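PDB 4EKX: 14L protein from Yaba-like disease virus, which probably binds and neutralises host interleukin-18 through an immunoglobulin-like beta-sandwich. Local coordinates for residues Val13-Lys18 with Thr78-Glu83; Glu87-Val92 with Val104-Ile109. The protein carries 2 engineered substitutions. All blocks are in the same frame, centred on the assembly; numbering follows the deposited sequence.

Interaction 1. Residues Val13-Lys18 with Thr78-Glu83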
loop_
_atom_site.group_PDB
_atom_site.type_symbol
_atom_site.label_atom_id
_atom_site.label_comp_id
_atom_site.label_asym_id
_atom_site.label_seq_id
_atom_site.Cartn_x
_atom_site.Cartn_y
_atom_site.Cartn_z
ATOM N N VAL D 13 -5.837 11.988 -6.063
ATOM C CA VAL D 13 -6.795 13.069 -6.283
ATOM C C VAL D 13 -6.169 14.270 -6.986
ATOM O O VAL D 13 -6.873 15.108 -7.544
ATOM C CB VAL D 13 -7.437 13.541 -4.970
ATOM C CG1 VAL D 13 -8.214 12.395 -4.326
ATOM C CG2 VAL D 13 -6.381 14.073 -4.019
ATOM N N LYS D 14 -4.846 14.361 -6.944
ATOM C CA LYS D 14 -4.155 15.436 -7.639
ATOM C C LYS D 14 -2.928 14.926 -8.371
ATOM O O LYS D 14 -2.293 13.955 -7.959
ATOM C CB LYS D 14 -3.756 16.550 -6.667
ATOM C CG LYS D 14 -2.811 16.106 -5.563
ATOM C CD LYS D 14 -2.579 17.242 -4.572
ATOM C CE LYS D 14 -1.889 16.756 -3.306
ATOM N NZ LYS D 14 -0.476 16.352 -3.539
ATOM N N GLU D 15 -2.611 15.584 -9.477
ATOM C CA GLU D 15 -1.397 15.286 -10.209
ATOM C C GLU D 15 -0.169 15.761 -9.423
ATOM O O GLU D 15 -0.190 16.827 -8.789
ATOM C CB GLU D 15 -1.443 15.969 -11.579
ATOM C CG GLU D 15 -0.164 15.842 -12.365
ATOM C CD GLU D 15 -0.253 16.464 -13.749
ATOM O OE1 GLU D 15 -1.315 17.018 -14.110
ATOM O OE2 GLU D 15 0.753 16.392 -14.471
ATOM N N THR D 16 0.892 14.956 -9.469
ATOM C CA THR D 16 2.211 15.334 -8.966
ATOM C C THR D 16 3.268 14.956 -10.002
ATOM O O THR D 16 2.935 14.428 -11.068
ATOM C CB THR D 16 2.536 14.657 -7.612
ATOM O OG1 THR D 16 2.437 13.237 -7.747
ATOM C CG2 THR D 16 1.572 15.130 -6.521
ATOM N N SER D 17 4.537 15.222 -9.696
ATOM C CA SER D 17 5.620 14.971 -10.654
ATOM C C SER D 17 5.737 13.485 -10.965
ATOM O O SER D 17 6.092 13.090 -12.076
ATOM C CB SER D 17 6.952 15.483 -10.110
ATOM O OG SER D 17 7.347 14.734 -8.973
ATOM N N LYS D 18 5.424 12.661 -9.975
ATOM C CA LYS D 18 5.395 11.215 -10.141
ATOM C C LYS D 18 4.028 10.704 -9.722
ATOM O O LYS D 18 3.687 10.742 -8.549
ATOM C CB LYS D 18 6.476 10.567 -9.287
ATOM C CG LYS D 18 6.465 9.051 -9.292
ATOM C CD LYS D 18 7.739 8.507 -8.682
ATOM C CE LYS D 18 7.625 7.027 -8.384
ATOM N NZ LYS D 18 8.759 6.545 -7.551
ATOM N N THR D 78 5.464 9.597 -15.377
ATOM C CA THR D 78 6.408 10.681 -15.181
ATOM C C THR D 78 6.450 11.527 -16.444
ATOM O O THR D 78 5.998 11.094 -17.510
ATOM C CB THR D 78 7.820 10.153 -14.889
ATOM O OG1 THR D 78 8.171 9.157 -15.863
ATOM C CG2 THR D 78 7.884 9.554 -13.495
ATOM N N ASN D 79 7.005 12.731 -16.325
ATOM C CA ASN D 79 7.075 13.662 -17.447
ATOM C C ASN D 79 5.753 13.743 -18.200
ATOM O O ASN D 79 5.693 13.601 -19.423
ATOM C CB ASN D 79 8.236 13.302 -18.376
ATOM C CG ASN D 79 9.586 13.497 -17.706
ATOM O OD1 ASN D 79 10.026 14.629 -17.493
ATOM N ND2 ASN D 79 10.242 12.396 -17.356
ATOM N N ILE D 80 4.702 14.004 -17.432
ATOM C CA ILE D 80 3.323 13.885 -17.882
ATOM C C ILE D 80 2.910 14.934 -18.913
ATOM O O ILE D 80 3.062 16.135 -18.703
ATOM C CB ILE D 80 2.358 13.913 -16.667
ATOM C CG1 ILE D 80 2.605 12.687 -15.776
ATOM C CG2 ILE D 80 0.906 13.961 -17.123
ATOM C CD1 ILE D 80 1.848 12.724 -14.449
ATOM N N THR D 81 2.379 14.454 -20.028
ATOM C CA THR D 81 1.896 15.311 -21.092
ATOM C C THR D 81 0.373 15.332 -21.100
ATOM O O THR D 81 -0.270 14.560 -20.379
ATOM C CB THR D 81 2.387 14.806 -22.452
ATOM O OG1 THR D 81 1.848 13.504 -22.691
ATOM C CG2 THR D 81 3.905 14.725 -22.472
ATOM N N ASP D 82 -0.203 16.213 -21.917
ATOM C CA ASP D 82 -1.652 16.246 -22.070
ATOM C C ASP D 82 -2.174 14.952 -22.674
ATOM O O ASP D 82 -3.251 14.486 -22.307
ATOM C CB ASP D 82 -2.101 17.430 -22.918
ATOM C CG ASP D 82 -2.165 18.719 -22.128
ATOM O OD1 ASP D 82 -2.312 18.656 -20.892
ATOM O OD2 ASP D 82 -2.072 19.797 -22.746
ATOM N N GLU D 83 -1.420 14.379 -23.610
ATOM C CA GLU D 83 -1.815 13.100 -24.185
ATOM C C GLU D 83 -1.980 12.041 -23.094
ATOM O O GLU D 83 -2.932 11.266 -23.119
ATOM C CB GLU D 83 -0.821 12.618 -25.247
ATOM C CG GLU D 83 -1.190 11.244 -25.823
ATOM C CD GLU D 83 -0.182 10.722 -26.833
ATOM O OE1 GLU D 83 -0.401 9.614 -27.373
ATOM O OE2 GLU D 83 0.826 11.412 -27.088
HETATM O O HOH W 1 7.923 13.528 -13.710
HETATM O O HOH W 2 5.348 14.972 -14.645
#
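The carboxylate of Glu15 is the flat group here, and Ile80 sits beside OE2 and to one side of its plane, with CB, CG2 and CD1 approaching this oxygen obliquely from beyond the rim rather than over the centre. The closest approach is from Glu15 OE2 to Ile80 CG2, at 3.6 Å. The two side chains meet tip to tip. Glu15 reaches across because CG stands anti to the backbone N (chi1 174°) and the chain beyond it is extended. OE2 also forms a salt bridge with Arg85, whose guanidinium pairs through its other terminal nitrogen with Asp82, so the carboxylate has both an apolar neighbour and a cationic one. Ile80 CD1 approaches Thr16 O at 3.9 Å.

No direct hydrogen bond joins the segments; water makes the polar link. Water 1 accepts from Asn79 N at 2.9 Å and lies doubtfully close to Ser17 O; water 2 accepts from Ile80 N at 3.0 Å and makes a longer bond to Ser17 O (3.3 Å).

This surface contact closes the end of one sheet of the sandwich, where the loop leading into strand 18-26 faces the end of adjacent strand 72-78. Beyond Ile80 the chain enters helix 82-86, with Thr81 as its N-cap.

Interaction 2. Residues Glu87-Val92 with Val104-Ile109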
loop_
_atom_site.group_PDB
_atom_site.type_symbol
_atom_site.label_atom_id
_atom_site.label_comp_id
_atom_site.label_asym_id
_atom_site.label_seq_id
_atom_site.Cartn_x
_atom_site.Cartn_y
_atom_site.Cartn_z
ATOM N N GLU D 87 -5.398 10.110 -21.818
ATOM C CA GLU D 87 -5.340 8.728 -22.287
ATOM C C GLU D 87 -6.268 7.839 -21.467
ATOM O O GLU D 87 -6.327 7.959 -20.240
ATOM C CB GLU D 87 -3.903 8.209 -22.175
ATOM C CG GLU D 87 -3.651 6.855 -22.813
ATOM C CD GLU D 87 -3.549 6.940 -24.320
ATOM O OE1 GLU D 87 -2.608 7.597 -24.822
ATOM O OE2 GLU D 87 -4.419 6.360 -24.999
ATOM N N LYS D 88 -7.001 6.961 -22.142
ATOM C CA LYS D 88 -7.778 5.942 -21.434
ATOM C C LYS D 88 -6.862 4.818 -20.960
ATOM O O LYS D 88 -6.311 4.073 -21.768
ATOM C CB LYS D 88 -8.900 5.379 -22.314
ATOM C CG LYS D 88 -9.806 4.374 -21.584
ATOM C CD LYS D 88 -10.946 3.928 -22.482
ATOM C CE LYS D 88 -11.781 2.845 -21.825
ATOM N NZ LYS D 88 -12.875 2.382 -22.718
ATOM N N LEU D 89 -6.720 4.689 -19.642
ATOM C CA LEU D 89 -5.819 3.705 -19.061
ATOM C C LEU D 89 -6.621 2.550 -18.454
ATOM O O LEU D 89 -7.480 2.758 -17.599
ATOM C CB LEU D 89 -4.933 4.359 -17.996
ATOM C CG LEU D 89 -4.211 5.642 -18.446
ATOM C CD1 LEU D 89 -3.505 6.306 -17.265
ATOM C CD2 LEU D 89 -3.223 5.354 -19.560
ATOM N N THR D 90 -6.341 1.338 -18.906
ATOM C CA THR D 90 -7.132 0.184 -18.484
ATOM C C THR D 90 -6.334 -0.797 -17.644
ATOM O O THR D 90 -5.222 -1.172 -18.005
ATOM C CB THR D 90 -7.694 -0.558 -19.713
ATOM O OG1 THR D 90 -8.553 0.322 -20.445
ATOM C CG2 THR D 90 -8.476 -1.810 -19.293
ATOM N N CYS D 91 -6.896 -1.213 -16.510
ATOM C CA CYS D 91 -6.336 -2.365 -15.805
ATOM C C CYS D 91 -7.184 -3.618 -16.017
ATOM O O CYS D 91 -8.408 -3.582 -15.926
ATOM C CB CYS D 91 -6.107 -2.116 -14.315
ATOM S SG CYS D 91 -5.174 -3.519 -13.587
ATOM N N VAL D 92 -6.507 -4.721 -16.306
ATOM C CA VAL D 92 -7.172 -5.956 -16.691
ATOM C C VAL D 92 -6.891 -7.024 -15.653
ATOM O O VAL D 92 -5.751 -7.196 -15.235
ATOM C CB VAL D 92 -6.664 -6.465 -18.049
ATOM C CG1 VAL D 92 -7.471 -7.705 -18.510
ATOM C CG2 VAL D 92 -6.715 -5.351 -19.091
ATOM N N VAL D 104 -9.602 4.394 -16.470
ATOM C CA VAL D 104 -9.652 5.753 -15.959
ATOM C C VAL D 104 -8.996 6.698 -16.955
ATOM O O VAL D 104 -8.054 6.323 -17.660
ATOM C CB VAL D 104 -8.952 5.866 -14.575
ATOM C CG1 VAL D 104 -7.480 5.482 -14.676
ATOM C CG2 VAL D 104 -9.110 7.274 -13.997
ATOM N N ILE D 105 -9.536 7.910 -17.031
ATOM C CA ILE D 105 -8.915 9.003 -17.754
ATOM C C ILE D 105 -8.607 10.064 -16.707
ATOM O O ILE D 105 -9.512 10.677 -16.145
ATOM C CB ILE D 105 -9.846 9.561 -18.843
ATOM C CG1 ILE D 105 -10.037 8.518 -19.947
ATOM C CG2 ILE D 105 -9.293 10.880 -19.427
ATOM C CD1 ILE D 105 -11.037 8.920 -21.003
ATOM N N LEU D 106 -7.323 10.258 -16.437
ATOM C CA LEU D 106 -6.891 11.102 -15.328
ATOM C C LEU D 106 -7.418 12.539 -15.347
ATOM O O LEU D 106 -7.812 13.059 -14.309
ATOM C CB LEU D 106 -5.364 11.067 -15.194
ATOM C CG LEU D 106 -4.909 9.653 -14.810
ATOM C CD1 LEU D 106 -3.397 9.490 -14.935
ATOM C CD2 LEU D 106 -5.394 9.325 -13.397
ATOM N N SER D 107 -7.438 13.180 -16.512
ATOM C CA SER D 107 -7.897 14.568 -16.577
ATOM C C SER D 107 -9.312 14.715 -16.013
ATOM O O SER D 107 -9.667 15.765 -15.479
ATOM C CB SER D 107 -7.828 15.112 -18.011
ATOM O OG SER D 107 -8.607 14.317 -18.892
ATOM N N LYS D 108 -10.109 13.662 -16.132
ATOM C CA LYS D 108 -11.473 13.667 -15.629
ATOM C C LYS D 108 -11.495 13.643 -14.109
ATOM O O LYS D 108 -12.314 14.303 -13.487
ATOM C CB LYS D 108 -12.248 12.470 -16.167
ATOM C CG LYS D 108 -12.510 12.512 -17.661
ATOM N N ILE D 109 -10.577 12.893 -13.520
ATOM C CA ILE D 109 -10.474 12.837 -12.078
ATOM C C ILE D 109 -9.933 14.152 -11.549
ATOM O O ILE D 109 -10.451 14.702 -10.592
ATOM C CB ILE D 109 -9.539 11.706 -11.629
ATOM C CG1 ILE D 109 -10.070 10.353 -12.102
ATOM C CG2 ILE D 109 -9.379 11.723 -10.122
ATOM C CD1 ILE D 109 -11.260 9.860 -11.317
HETATM O O HOH W 3 -5.073 9.267 -18.061
#
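Val104 and Leu89 face each other as an antiparallel hydrogen-bonded pair, linking strand 100-104, at the edge of its sheet within this chain, to strand 89-94. Val104 O receives Leu89 N at 2.9 Å in a nearly straight bond (171°). The return bond, from Val104 N to Leu89 O, is more bent at 147°. The two side chains lie on the same face of the sheet, with Val104 CG1 4.3 Å from Leu89 CB. A chi1 of 61° puts that CG1 between the backbone N and the carbonyl carbon. Val104 also packs on Val13 of the second subunit.

At Ile105 the ladder gives way to side-chain packing. Its CG1 lies 3.7 Å from Lys88 CA and also approaches Glu87 O, so this branch rests on the backbone of the neighbouring segment, while the lysine chain leads away.

At Leu106, where the chain turns into helix 106-110, the backbone N no longer bonds directly across. Water 3 accepts from Leu106 N at 2.9 Å and lies 2.8 Å from Glu87 O, in the widening gap. The leucine side chain still comes back to the strand: Leu106 CD1 touches Leu89 CD1 at 3.9 Å, the two chains crossing at about a right angle. Further along, Ser107 OG is hydrogen-bonded to Asn86 OD1, and Ile109 packs with Leu106 on Val11 and meets Ile109 of the second subunit.

The chemistry thus changes within three residues, from paired backbone amides to a single water and aliphatic contacts. Direct backbone bonding fixes the strand register up to Val104, whereas around Leu106 the two segments meet through one water beside Glu87 O, ahead of the strand, and through the apolar meeting of Leu89 and Leu106.

How the interactions relate
The two contacts lie about 12 Å apart, centre to centre, and differ in depth: interaction 1 has no buried residue among those that touch, whereas interaction 2 is partly buried and half of its touching residues are interior. Each belongs to a different sheet of the sandwich, and helix 82-86, which begins in interaction 1, leads directly into strand 89-94 of interaction 2. Water appears in both. At the surface it carries all the hydrogen bonding between the segments, beside a carboxylate held by arginine; in the deeper contact it supplements direct backbone bonds and aliphatic packing. Both contacts also touch the second subunit.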